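Local coordinates for protein KLLA0C04147p (Kluyveromyces lactis, PDB 5H2A) that probably binds and transfers sterols as the full-length OSBP-family protein Osh1, of which this chain is the ankyrin-repeat domain, at residues A58-P63 / L99-F104; S65-I70 / Q105-V110; R206-C211 / K255-K260; K223-G228 / I232-K237. All blocks are in the same frame, centred on the assembly; numbering follows the deposited sequence.

Interaction 1 (A58-P63 / L99-F104); sequences AVQVSP and LHLAAF
The carboxamide of Gln-60 and the peptide unit joining Leu-101 to Ala-102 are the flat groups of this contact. Gln-60 reaches Leu-101 with its oxygen, OE1 lying 3.8 Å from CD1, while the methyl CG1 of Val-59 sits over one face of the peptide, 3.5 Å from Ala-102 N and 3.9 Å from Leu-101 C. Val-59 carries most of the packing. Its CG1 is turned anti to the backbone N (chi1 169°), which sends that branch between the two neighbouring side chains, 3.9 Å from Leu-101 CB and just as far from Ala-102 CB. The small methyl of Ala-102 lets the two backbones come close, with CA of Val-59 and CA of Ala-102 only 6.0 Å apart. Helix 98-104 belongs to the predicted ankyrin repeat and carries its TPLH signature: His-100 ND1 bonds to Thr-97 OG1, and NE2 reaches onward to Leu-130 O. Helix 54-61 packs on the first helix of an ankyrin helix-turn-helix unit. Val-110, from helix 108-115, touches both Val-59 and Ala-102, making this end of the contact buried and apolar. Leu-101 is less deeply placed, and the extended chain of Gln-60, which also rests on Gln-105, slants across it at the exposed margin.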
loop_
_atom_site.group_PDB
_atom_site.type_symbol
_atom_site.label_atom_id
_atom_site.label_comp_id
_atom_site.label_asym_id
_atom_site.label_seq_id
_atom_site.Cartn_x
_atom_site.Cartn_y
_atom_site.Cartn_z
ATOM N N ALA A 58 2.024 4.882 -21.311
ATOM C CA ALA A 58 1.962 3.587 -21.993
ATOM C C ALA A 58 0.561 2.973 -21.907
ATOM O O ALA A 58 0.045 2.448 -22.904
ATOM C CB ALA A 58 3.016 2.626 -21.419
ATOM N N VAL A 59 -0.067 3.016 -20.727
ATOM C CA VAL A 59 -1.464 2.585 -20.617
ATOM C C VAL A 59 -2.336 3.345 -21.616
ATOM O O VAL A 59 -3.242 2.772 -22.237
ATOM C CB VAL A 59 -1.971 2.759 -19.169
ATOM C CG1 VAL A 59 -3.508 2.584 -19.087
ATOM C CG2 VAL A 59 -1.256 1.801 -18.250
ATOM N N GLN A 60 -2.057 4.639 -21.818
ATOM C CA GLN A 60 -2.872 5.426 -22.746
ATOM C C GLN A 60 -2.666 5.010 -24.204
ATOM O O GLN A 60 -3.630 4.992 -24.969
ATOM C CB GLN A 60 -2.584 6.925 -22.603
ATOM C CG GLN A 60 -3.121 7.586 -21.336
ATOM C CD GLN A 60 -2.519 8.970 -21.141
ATOM O OE1 GLN A 60 -2.162 9.359 -20.029
ATOM N NE2 GLN A 60 -2.379 9.708 -22.230
ATOM N N VAL A 61 -1.428 4.728 -24.632
ATOM C CA VAL A 61 -1.156 4.677 -26.075
ATOM C C VAL A 61 -0.453 3.399 -26.542
ATOM O O VAL A 61 -0.335 3.161 -27.754
ATOM C CB VAL A 61 -0.319 5.899 -26.524
ATOM C CG1 VAL A 61 -0.911 7.217 -26.001
ATOM C CG2 VAL A 61 1.159 5.727 -26.094
ATOM N N SER A 62 0.046 2.566 -25.597
ATOM C CA SER A 62 0.962 1.487 -25.984
ATOM C C SER A 62 0.259 0.136 -26.080
ATOM O O SER A 62 -0.727 -0.106 -25.375
ATOM C CB SER A 62 2.100 1.354 -24.963
ATOM O OG SER A 62 2.973 2.468 -25.044
ATOM N N PRO A 63 0.811 -0.785 -26.885
ATOM C CA PRO A 63 0.354 -2.184 -26.841
ATOM C C PRO A 63 0.645 -2.819 -25.497
ATOM O O PRO A 63 1.620 -2.478 -24.822
ATOM C CB PRO A 63 1.169 -2.879 -27.942
ATOM C CG PRO A 63 1.958 -1.816 -28.640
ATOM C CD PRO A 63 1.988 -0.606 -27.756
ATOM N N LEU A 99 -3.260 2.182 -12.887
ATOM C CA LEU A 99 -4.419 1.300 -12.741
ATOM C C LEU A 99 -5.730 2.071 -12.902
ATOM O O LEU A 99 -6.679 1.556 -13.510
ATOM C CB LEU A 99 -4.355 0.587 -11.386
ATOM C CG LEU A 99 -5.474 -0.433 -11.141
ATOM C CD1 LEU A 99 -5.446 -1.503 -12.222
ATOM C CD2 LEU A 99 -5.312 -1.051 -9.747
ATOM N N HIS A 100 -5.811 3.297 -12.355
ATOM C CA HIS A 100 -6.965 4.162 -12.619
ATOM C C HIS A 100 -7.216 4.296 -14.119
ATOM O O HIS A 100 -8.357 4.207 -14.590
ATOM C CB HIS A 100 -6.748 5.571 -12.050
ATOM C CG HIS A 100 -6.961 5.699 -10.578
ATOM N ND1 HIS A 100 -5.930 5.633 -9.671
ATOM C CD2 HIS A 100 -8.081 5.958 -9.861
ATOM C CE1 HIS A 100 -6.408 5.801 -8.450
ATOM N NE2 HIS A 100 -7.709 6.021 -8.540
ATOM N N LEU A 101 -6.150 4.587 -14.878
ATOM C CA LEU A 101 -6.299 4.842 -16.312
ATOM C C LEU A 101 -6.644 3.565 -17.065
ATOM O O LEU A 101 -7.434 3.594 -18.013
ATOM C CB LEU A 101 -5.010 5.453 -16.884
ATOM C CG LEU A 101 -4.530 6.767 -16.250
ATOM C CD1 LEU A 101 -3.311 7.356 -17.004
ATOM C CD2 LEU A 101 -5.690 7.763 -16.231
ATOM N N ALA A 102 -6.050 2.438 -16.664
ATOM C CA ALA A 102 -6.335 1.174 -17.341
ATOM C C ALA A 102 -7.788 0.765 -17.133
ATOM O O ALA A 102 -8.461 0.315 -18.076
ATOM C CB ALA A 102 -5.387 0.076 -16.832
ATOM N N ALA A 103 -8.290 0.944 -15.910
ATOM C CA ALA A 103 -9.706 0.707 -15.621
ATOM C C ALA A 103 -10.604 1.646 -16.423
ATOM O O ALA A 103 -11.599 1.220 -17.025
ATOM C CB ALA A 103 -9.953 0.889 -14.121
ATOM N N PHE A 104 -10.278 2.940 -16.413
ATOM C CA PHE A 104 -11.061 3.938 -17.146
ATOM C C PHE A 104 -11.175 3.596 -18.628
ATOM O O PHE A 104 -12.239 3.769 -19.236
ATOM C CB PHE A 104 -10.406 5.311 -16.968
ATOM C CG PHE A 104 -11.170 6.441 -17.613
ATOM C CD1 PHE A 104 -12.377 6.875 -17.080
ATOM C CD2 PHE A 104 -10.660 7.087 -18.731
ATOM C CE1 PHE A 104 -13.072 7.932 -17.670
ATOM C CE2 PHE A 104 -11.351 8.138 -19.327
ATOM C CZ PHE A 104 -12.556 8.559 -18.794
#

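Interaction 2 (S65-I70 / Q105-V110); sequences SLIKDI and QSRGDV
Arg-107 NH1, 3.5 Å from the methyl CD1 of Ile-67, bonds to Val-59 O, a carbonyl that also receives a weak bond from Gln-105 NE2. NH2 of the guanidinium bonds to Ser-62 O, so two carbonyls, one in the last turn of helix 54-61 and one just after it, fix its rotation. A bend at chi3 (65°) turns the arginine back over Val-110. One face of its flat head then meets two methyls: Ile-67 CD1 lies over the rim on the NH1 side, 3.9 Å from both CZ and NH2, and Val-110 CG2 lies 3.6 Å above the plane, also toward the rim. Ile-67 CD1 is 3.7 Å from Val-110 CG2, the side chains crossing at about a right angle. Arg-107 is the N-cap of helix 108-115, after a Schellman motif with Ser-106 at positive phi, the tight turn between the two helices of the predicted ankyrin repeat. The contact joins helix 64-74 to that turn and to the first turn of helix 108-115. The methyls offer one face only apolar contact, while the charge is probably offset by the carbonyls at the C-terminal end of helix 54-61, whose dipole is negative there.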
loop_
_atom_site.group_PDB
_atom_site.type_symbol
_atom_site.label_atom_id
_atom_site.label_comp_id
_atom_site.label_asym_id
_atom_site.label_seq_id
_atom_site.Cartn_x
_atom_site.Cartn_y
_atom_site.Cartn_z
ATOM N N SER A 65 1.947 -5.584 -24.923
ATOM C CA SER A 65 3.259 -6.229 -24.871
ATOM C C SER A 65 4.329 -5.271 -24.348
ATOM O O SER A 65 5.210 -5.670 -23.573
ATOM C CB SER A 65 3.649 -6.755 -26.250
ATOM O OG SER A 65 3.699 -5.695 -27.201
ATOM N N LEU A 66 4.278 -4.010 -24.771
ATOM C CA LEU A 66 5.251 -3.035 -24.284
ATOM C C LEU A 66 4.994 -2.686 -22.823
ATOM O O LEU A 66 5.942 -2.538 -22.039
ATOM C CB LEU A 66 5.228 -1.783 -25.156
ATOM C CG LEU A 66 6.126 -0.612 -24.732
ATOM C CD1 LEU A 66 7.585 -1.031 -24.583
ATOM C CD2 LEU A 66 5.994 0.503 -25.752
ATOM N N ILE A 67 3.723 -2.561 -22.438
ATOM C CA ILE A 67 3.389 -2.324 -21.033
ATOM C C ILE A 67 3.946 -3.436 -20.158
ATOM O O ILE A 67 4.563 -3.179 -19.115
ATOM C CB ILE A 67 1.866 -2.175 -20.868
ATOM C CG1 ILE A 67 1.402 -0.878 -21.532
ATOM C CG2 ILE A 67 1.487 -2.208 -19.367
ATOM C CD1 ILE A 67 -0.101 -0.829 -21.777
ATOM N N LYS A 68 3.780 -4.694 -20.585
ATOM C CA LYS A 68 4.328 -5.813 -19.809
ATOM C C LYS A 68 5.832 -5.714 -19.638
ATOM O O LYS A 68 6.364 -5.996 -18.554
ATOM C CB LYS A 68 3.979 -7.147 -20.467
ATOM C CG LYS A 68 2.533 -7.548 -20.255
ATOM C CD LYS A 68 2.149 -8.694 -21.193
ATOM C CE LYS A 68 0.668 -8.990 -21.118
ATOM N NZ LYS A 68 0.334 -10.158 -21.990
ATOM N N ASP A 69 6.540 -5.361 -20.708
ATOM C CA ASP A 69 7.989 -5.228 -20.624
ATOM C C ASP A 69 8.392 -4.120 -19.655
ATOM O O ASP A 69 9.364 -4.266 -18.897
ATOM C CB ASP A 69 8.565 -4.939 -22.020
ATOM C CG ASP A 69 8.599 -6.176 -22.921
ATOM O OD1 ASP A 69 8.609 -7.302 -22.392
ATOM O OD2 ASP A 69 8.623 -6.012 -24.169
ATOM N N ILE A 70 7.709 -2.972 -19.723
ATOM C CA ILE A 70 7.999 -1.877 -18.797
ATOM C C ILE A 70 7.766 -2.327 -17.360
ATOM O O ILE A 70 8.581 -2.068 -16.465
ATOM C CB ILE A 70 7.138 -0.642 -19.136
ATOM C CG1 ILE A 70 7.592 -0.001 -20.458
ATOM C CG2 ILE A 70 7.188 0.381 -17.996
ATOM C CD1 ILE A 70 6.524 0.962 -21.030
ATOM N N GLN A 105 -10.088 3.120 -19.228
ATOM C CA GLN A 105 -10.009 2.794 -20.646
ATOM C C GLN A 105 -10.487 1.388 -20.977
ATOM O O GLN A 105 -10.435 0.998 -22.150
ATOM C CB GLN A 105 -8.560 2.951 -21.140
ATOM C CG GLN A 105 -8.095 4.377 -21.129
ATOM C CD GLN A 105 -6.620 4.524 -21.496
ATOM O OE1 GLN A 105 -5.875 5.207 -20.795
ATOM N NE2 GLN A 105 -6.200 3.877 -22.577
ATOM N N SER A 106 -10.939 0.621 -19.985
ATOM C CA SER A 106 -11.389 -0.755 -20.200
ATOM C C SER A 106 -10.304 -1.625 -20.834
ATOM O O SER A 106 -10.584 -2.456 -21.702
ATOM C CB SER A 106 -12.674 -0.791 -21.045
ATOM O OG SER A 106 -13.699 -0.095 -20.369
ATOM N N ARG A 107 -9.054 -1.464 -20.386
ATOM C CA ARG A 107 -7.964 -2.321 -20.871
ATOM C C ARG A 107 -7.834 -3.493 -19.901
ATOM O O ARG A 107 -7.009 -3.508 -18.986
ATOM C CB ARG A 107 -6.662 -1.532 -21.013
ATOM C CG ARG A 107 -6.758 -0.362 -22.010
ATOM C CD ARG A 107 -5.343 0.130 -22.451
ATOM N NE ARG A 107 -4.622 -0.891 -23.211
ATOM C CZ ARG A 107 -3.427 -0.703 -23.752
ATOM N NH1 ARG A 107 -2.829 0.470 -23.612
ATOM N NH2 ARG A 107 -2.839 -1.676 -24.428
ATOM N N GLY A 108 -8.700 -4.493 -20.104
ATOM C CA GLY A 108 -8.783 -5.594 -19.161
ATOM C C GLY A 108 -7.465 -6.324 -18.983
ATOM O O GLY A 108 -7.107 -6.710 -17.874
ATOM N N ASP A 109 -6.720 -6.520 -20.080
ATOM C CA ASP A 109 -5.461 -7.252 -19.981
ATOM C C ASP A 109 -4.435 -6.478 -19.162
ATOM O O ASP A 109 -3.677 -7.069 -18.388
ATOM C CB ASP A 109 -4.921 -7.568 -21.381
ATOM C CG ASP A 109 -4.888 -6.339 -22.326
ATOM O OD1 ASP A 109 -5.481 -5.254 -22.032
ATOM O OD2 ASP A 109 -4.267 -6.484 -23.406
ATOM N N VAL A 110 -4.402 -5.152 -19.327
ATOM C CA VAL A 110 -3.486 -4.312 -18.555
ATOM C C VAL A 110 -3.903 -4.278 -17.086
ATOM O O VAL A 110 -3.057 -4.322 -16.183
ATOM C CB VAL A 110 -3.450 -2.897 -19.172
ATOM C CG1 VAL A 110 -2.574 -1.952 -18.329
ATOM C CG2 VAL A 110 -2.949 -2.966 -20.615
#

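Interaction 3 (R206-C211 / K255-K260); sequences RDILLC and KKMLEK
Met-257 reaches across from helix 249-268 and touches both Cys-211 and Ile-208 of helix 208-215. Its terminal methyl does the closest work: CE lies 3.7 Å from Cys-211 CB and 4.0 Å from Cys-211 C. The sulfur stands further back, SD being 4.3 Å from Ile-208 CG2. A turn at chi3 (29°) folds the methyl away from the line of the chain and toward the cysteine, so that sulfur and methyl serve different partners. Further along helix 208-215, Arg-212 and Leu-215 also meet Met-257. Behind the cysteine lie Phe-202 and Val-203 of helix 198-204, and Leu-254 approaches it from the same helix as the methionine. Helices 198-204 and 208-215 are joined by a short turn, an arrangement consistent with an ankyrin-type helix-turn-helix, and the long helix 249-268 packs against it near the C-terminal end of the chain. Arg-206 adopts positive phi in a Schellman motif that ends the first helix, and Asp-207 is the N-cap of the second. Asp-207 OD1 accepts from Leu-210 N at 3.2 Å, a fairly straight bond (161° at the hydrogen) that meets the oxygen from well above the carboxylate plane. The other oxygen, OD2, forms a salt bridge with Arg-167. A separate salt bridge, Arg-206 NE to Asp-251, ties the turn to the long helix one turn before Lys-255.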
loop_
_atom_site.group_PDB
_atom_site.type_symbol
_atom_site.label_atom_id
_atom_site.label_comp_id
_atom_site.label_asym_id
_atom_site.label_seq_id
_atom_site.Cartn_x
_atom_site.Cartn_y
_atom_site.Cartn_z
ATOM N N ARG A 206 -1.590 -12.748 27.913
ATOM C CA ARG A 206 -0.547 -11.993 28.617
ATOM C C ARG A 206 0.688 -11.803 27.745
ATOM O O ARG A 206 1.817 -11.785 28.237
ATOM C CB ARG A 206 -0.160 -12.662 29.939
ATOM C CG ARG A 206 -0.940 -12.155 31.120
ATOM C CD ARG A 206 -2.371 -12.589 31.044
ATOM N NE ARG A 206 -3.164 -12.106 32.179
ATOM C CZ ARG A 206 -4.427 -12.469 32.389
ATOM N NH1 ARG A 206 -5.011 -13.316 31.547
ATOM N NH2 ARG A 206 -5.100 -11.999 33.431
ATOM N N ASP A 207 0.489 -11.665 26.439
ATOM C CA ASP A 207 1.603 -11.559 25.506
ATOM C C ASP A 207 1.897 -10.068 25.357
ATOM O O ASP A 207 1.332 -9.386 24.510
ATOM C CB ASP A 207 1.255 -12.232 24.179
ATOM C CG ASP A 207 2.467 -12.402 23.276
ATOM O OD1 ASP A 207 3.454 -11.642 23.445
ATOM O OD2 ASP A 207 2.443 -13.299 22.402
ATOM N N ILE A 208 2.792 -9.559 26.207
ATOM C CA ILE A 208 3.090 -8.128 26.235
ATOM C C ILE A 208 3.659 -7.672 24.901
ATOM O O ILE A 208 3.262 -6.630 24.359
ATOM C CB ILE A 208 4.059 -7.815 27.391
ATOM C CG1 ILE A 208 3.341 -8.014 28.731
ATOM C CG2 ILE A 208 4.609 -6.397 27.259
ATOM C CD1 ILE A 208 4.279 -8.026 29.948
ATOM N N LEU A 209 4.609 -8.441 24.359
ATOM C CA LEU A 209 5.219 -8.112 23.067
ATOM C C LEU A 209 4.169 -7.896 21.981
ATOM O O LEU A 209 4.220 -6.913 21.220
ATOM C CB LEU A 209 6.171 -9.236 22.648
ATOM C CG LEU A 209 6.873 -9.056 21.294
ATOM C CD1 LEU A 209 7.920 -7.961 21.393
ATOM C CD2 LEU A 209 7.494 -10.358 20.819
ATOM N N LEU A 210 3.219 -8.826 21.875
ATOM C CA LEU A 210 2.231 -8.749 20.806
ATOM C C LEU A 210 1.162 -7.707 21.109
ATOM O O LEU A 210 0.697 -7.025 20.194
ATOM C CB LEU A 210 1.587 -10.119 20.560
ATOM C CG LEU A 210 2.309 -10.987 19.516
ATOM C CD1 LEU A 210 2.257 -10.346 18.138
ATOM C CD2 LEU A 210 3.772 -11.239 19.931
ATOM N N CYS A 211 0.764 -7.557 22.376
ATOM C CA CYS A 211 -0.173 -6.479 22.703
ATOM C C CYS A 211 0.405 -5.114 22.354
ATOM O O CYS A 211 -0.306 -4.254 21.826
ATOM C CB CYS A 211 -0.552 -6.524 24.179
ATOM S SG CYS A 211 -1.635 -7.903 24.545
ATOM N N LYS A 255 -2.229 -3.314 31.773
ATOM C CA LYS A 255 -3.192 -2.290 32.173
ATOM C C LYS A 255 -2.719 -0.898 31.757
ATOM O O LYS A 255 -3.488 -0.111 31.186
ATOM C CB LYS A 255 -3.418 -2.373 33.685
ATOM C CG LYS A 255 -4.123 -1.190 34.325
ATOM C CD LYS A 255 -4.589 -1.561 35.744
ATOM C CE LYS A 255 -4.949 -0.340 36.587
ATOM N NZ LYS A 255 -3.777 0.200 37.351
ATOM N N LYS A 256 -1.451 -0.577 32.035
ATOM C CA LYS A 256 -0.919 0.741 31.681
ATOM C C LYS A 256 -0.940 0.960 30.174
ATOM O O LYS A 256 -1.274 2.054 29.697
ATOM C CB LYS A 256 0.509 0.891 32.216
ATOM C CG LYS A 256 0.595 1.063 33.734
ATOM C CD LYS A 256 1.991 1.519 34.156
ATOM C CE LYS A 256 2.248 1.248 35.632
ATOM N NZ LYS A 256 1.307 2.012 36.502
ATOM N N MET A 257 -0.576 -0.068 29.407
ATOM C CA MET A 257 -0.612 0.042 27.948
ATOM C C MET A 257 -2.029 0.270 27.440
ATOM O O MET A 257 -2.251 1.058 26.506
ATOM C CB MET A 257 -0.048 -1.230 27.315
ATOM C CG MET A 257 1.414 -1.487 27.555
ATOM S SD MET A 257 1.766 -3.218 27.187
ATOM C CE MET A 257 0.483 -3.476 25.958
ATOM N N LEU A 258 -3.002 -0.423 28.027
ATOM C CA LEU A 258 -4.383 -0.277 27.565
ATOM C C LEU A 258 -4.949 1.084 27.940
ATOM O O LEU A 258 -5.717 1.675 27.167
ATOM C CB LEU A 258 -5.245 -1.398 28.146
ATOM C CG LEU A 258 -4.939 -2.769 27.520
ATOM C CD1 LEU A 258 -5.607 -3.878 28.308
ATOM C CD2 LEU A 258 -5.421 -2.763 26.057
ATOM N N GLU A 259 -4.578 1.593 29.117
ATOM C CA GLU A 259 -5.046 2.905 29.545
ATOM C C GLU A 259 -4.478 4.003 28.658
ATOM O O GLU A 259 -5.210 4.912 28.246
ATOM C CB GLU A 259 -4.678 3.137 31.011
ATOM C CG GLU A 259 -5.588 2.426 31.977
ATOM C CD GLU A 259 -5.071 2.453 33.426
ATOM O OE1 GLU A 259 -3.933 2.921 33.665
ATOM O OE2 GLU A 259 -5.810 1.996 34.320
ATOM N N LYS A 260 -3.190 3.916 28.320
ATOM C CA LYS A 260 -2.605 4.895 27.413
ATOM C C LYS A 260 -3.220 4.789 26.018
ATOM O O LYS A 260 -3.483 5.809 25.365
ATOM C CB LYS A 260 -1.093 4.709 27.363
ATOM C CG LYS A 260 -0.390 5.593 26.350
ATOM C CD LYS A 260 0.983 5.038 25.987
ATOM C CE LYS A 260 1.232 5.095 24.472
ATOM N NZ LYS A 260 0.239 4.287 23.684
#

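Interaction 4 (K223-G228 / I232-K237); sequences KRDSRG and IDLLKK
Asp-225 to Gly-228 form a type I beta turn closed by Gly-228 N to Asp-225 O at 2.9 Å, and Asp-225 faces Leu-234 in a 3-10 segment, 232-234, a few residues on. Across the contact the touches are light. Leu-234 CD2 lies about 4.2 Å from Asp-225 OD2, an oxygen whose position is somewhat uncertain. Arg-224 NH1 comes to 4.3 Å from Asp-233 OD2, too far for a salt bridge, though the opposite charges probably attract. The arginine's stronger bond stays within its own loop: NH1 gives to Gly-228 O at 2.7 Å, nearly in the guanidinium plane, with a C=O...N angle of 158°. With its chi1 near 63°, Asp-225 turns OD1 back to the main chain, where it accepts weakly from Arg-227 N at 2.9 Å, an Asx turn, and also from Lys-229 N. Asp-233 OD2 accepts a hydrogen bond from Leu-230 N, drawing the second segment back on the connecting residues. Gly-228 has phi 90°, where a beta carbon would press on the preceding carbonyl. Arg-227 NH2 forms a salt bridge with Asp-196 and a hydrogen bond with Thr-194 O, and the backbone of Ser-226 bonds with Gly-195. An aspartate-led turn with glycine at its end, bonded to a neighbouring loop and following the helix pair 198-204 and 208-215, is consistent with the projecting finger loop of an ankyrin repeat.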
loop_
_atom_site.group_PDB
_atom_site.type_symbol
_atom_site.label_atom_id
_atom_site.label_comp_id
_atom_site.label_asym_id
_atom_site.label_seq_id
_atom_site.Cartn_x
_atom_site.Cartn_y
_atom_site.Cartn_z
ATOM N N LYS A 223 -13.042 -1.476 21.526
ATOM C CA LYS A 223 -13.845 -2.509 20.879
ATOM C C LYS A 223 -14.153 -3.623 21.869
ATOM O O LYS A 223 -13.243 -4.248 22.429
ATOM C CB LYS A 223 -13.127 -3.043 19.637
ATOM C CG LYS A 223 -13.895 -4.146 18.915
ATOM C CD LYS A 223 -14.200 -3.793 17.469
ATOM C CE LYS A 223 -14.977 -4.917 16.796
ATOM N NZ LYS A 223 -14.875 -4.843 15.307
ATOM N N ARG A 224 -15.439 -3.850 22.113
ATOM C CA ARG A 224 -15.827 -4.885 23.052
ATOM C C ARG A 224 -15.827 -6.241 22.361
ATOM O O ARG A 224 -15.910 -6.347 21.134
ATOM C CB ARG A 224 -17.206 -4.581 23.642
ATOM C CG ARG A 224 -17.293 -3.182 24.229
ATOM C CD ARG A 224 -18.644 -2.887 24.861
ATOM N NE ARG A 224 -18.577 -1.628 25.595
ATOM C CZ ARG A 224 -18.261 -1.538 26.882
ATOM N NH1 ARG A 224 -18.007 -2.638 27.578
ATOM N NH2 ARG A 224 -18.203 -0.353 27.473
ATOM N N ASP A 225 -15.707 -7.289 23.164
ATOM C CA ASP A 225 -15.846 -8.629 22.623
ATOM C C ASP A 225 -17.328 -8.985 22.503
ATOM O O ASP A 225 -18.215 -8.186 22.819
ATOM C CB ASP A 225 -15.073 -9.641 23.474
ATOM C CG ASP A 225 -15.590 -9.757 24.909
ATOM O OD1 ASP A 225 -16.751 -9.404 25.217
ATOM O OD2 ASP A 225 -14.805 -10.235 25.752
ATOM N N SER A 226 -17.603 -10.210 22.055
ATOM C CA SER A 226 -18.986 -10.616 21.820
ATOM C C SER A 226 -19.805 -10.634 23.102
ATOM O O SER A 226 -21.039 -10.602 23.034
ATOM C CB SER A 226 -19.027 -11.994 21.149
ATOM O OG SER A 226 -18.566 -13.017 22.027
ATOM N N ARG A 227 -19.150 -10.690 24.264
ATOM C CA ARG A 227 -19.816 -10.666 25.559
ATOM C C ARG A 227 -19.911 -9.265 26.149
ATOM O O ARG A 227 -20.389 -9.110 27.277
ATOM C CB ARG A 227 -19.099 -11.596 26.535
ATOM C CG ARG A 227 -19.287 -13.076 26.213
ATOM C CD ARG A 227 -18.057 -13.898 26.574
ATOM N NE ARG A 227 -16.869 -13.443 25.854
ATOM C CZ ARG A 227 -16.601 -13.739 24.583
ATOM N NH1 ARG A 227 -17.441 -14.491 23.882
ATOM N NH2 ARG A 227 -15.490 -13.287 24.011
ATOM N N GLY A 228 -19.469 -8.247 25.420
ATOM C CA GLY A 228 -19.584 -6.873 25.865
ATOM C C GLY A 228 -18.416 -6.332 26.666
ATOM O O GLY A 228 -18.510 -5.208 27.172
ATOM N N ILE A 232 -9.427 -4.310 28.675
ATOM C CA ILE A 232 -8.958 -4.017 30.026
ATOM C C ILE A 232 -9.853 -4.671 31.084
ATOM O O ILE A 232 -9.384 -4.982 32.187
ATOM C CB ILE A 232 -8.841 -2.490 30.214
ATOM C CG1 ILE A 232 -7.972 -2.169 31.445
ATOM C CG2 ILE A 232 -10.234 -1.855 30.290
ATOM C CD1 ILE A 232 -7.597 -0.700 31.573
ATOM N N ASP A 233 -11.134 -4.925 30.773
ATOM C CA ASP A 233 -11.997 -5.664 31.697
ATOM C C ASP A 233 -11.533 -7.098 31.912
ATOM O O ASP A 233 -12.015 -7.760 32.837
ATOM C CB ASP A 233 -13.450 -5.722 31.194
ATOM C CG ASP A 233 -14.101 -4.352 31.082
ATOM O OD1 ASP A 233 -13.746 -3.457 31.882
ATOM O OD2 ASP A 233 -14.981 -4.182 30.195
ATOM N N LEU A 234 -10.658 -7.620 31.051
ATOM C CA LEU A 234 -10.226 -9.010 31.179
ATOM C C LEU A 234 -9.162 -9.198 32.249
ATOM O O LEU A 234 -8.897 -10.338 32.635
ATOM C CB LEU A 234 -9.694 -9.521 29.831
ATOM C CG LEU A 234 -10.634 -9.287 28.647
ATOM C CD1 LEU A 234 -9.966 -9.670 27.328
ATOM C CD2 LEU A 234 -11.925 -10.058 28.842
ATOM N N LEU A 235 -8.548 -8.114 32.726
ATOM C CA LEU A 235 -7.524 -8.184 33.758
ATOM C C LEU A 235 -8.148 -7.919 35.125
ATOM O O LEU A 235 -8.768 -6.867 35.334
ATOM C CB LEU A 235 -6.419 -7.165 33.480
ATOM C CG LEU A 235 -5.806 -7.256 32.086
ATOM C CD1 LEU A 235 -4.868 -6.086 31.837
ATOM C CD2 LEU A 235 -5.072 -8.583 31.961
ATOM N N LYS A 236 -7.956 -8.854 36.054
ATOM C CA LYS A 236 -8.522 -8.726 37.395
ATOM C C LYS A 236 -7.904 -7.560 38.158
ATOM O O LYS A 236 -6.700 -7.303 38.071
ATOM C CB LYS A 236 -8.313 -10.016 38.190
ATOM C CG LYS A 236 -9.571 -10.830 38.414
ATOM C CD LYS A 236 -10.209 -11.233 37.103
ATOM C CE LYS A 236 -11.424 -12.115 37.340
ATOM N NZ LYS A 236 -11.015 -13.559 37.439
ATOM N N LYS A 237 -8.740 -6.867 38.930
ATOM C CA LYS A 237 -8.294 -5.730 39.717
ATOM C C LYS A 237 -7.423 -6.179 40.888
ATOM O O LYS A 237 -7.655 -7.231 41.490
ATOM C CB LYS A 237 -9.501 -4.937 40.229
ATOM C CG LYS A 237 -9.134 -3.667 40.974
ATOM C CD LYS A 237 -10.224 -3.239 41.941
ATOM C CE LYS A 237 -9.629 -2.506 43.129
ATOM N NZ LYS A 237 -8.976 -3.452 44.076
#

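Overall arrangement
Interactions 1 and 2 form one continuous patch, 7 Å apart between centres: interaction 1 joins helix 54-61, and interaction 2 helix 64-74, to the predicted ankyrin repeat, and Arg-107 of interaction 2 bonds to carbonyls of segment 58-63. Interactions 3 and 4 lie on the other side of the chain's centre, with centres about 47 to 51 Å from those of the first pair and 13 Å from each other, joined by Ile-232 and Leu-235 packing on helix 249-268. Interaction 2 is the most buried. Interactions 1 and 3 are partly buried helix contacts, the first on valine and alanine methyls, the third on one methionine. Interaction 4, between two loop segments with two of its four touching residues exposed, has only light touches across it and is shaped chiefly by bonds within its turn.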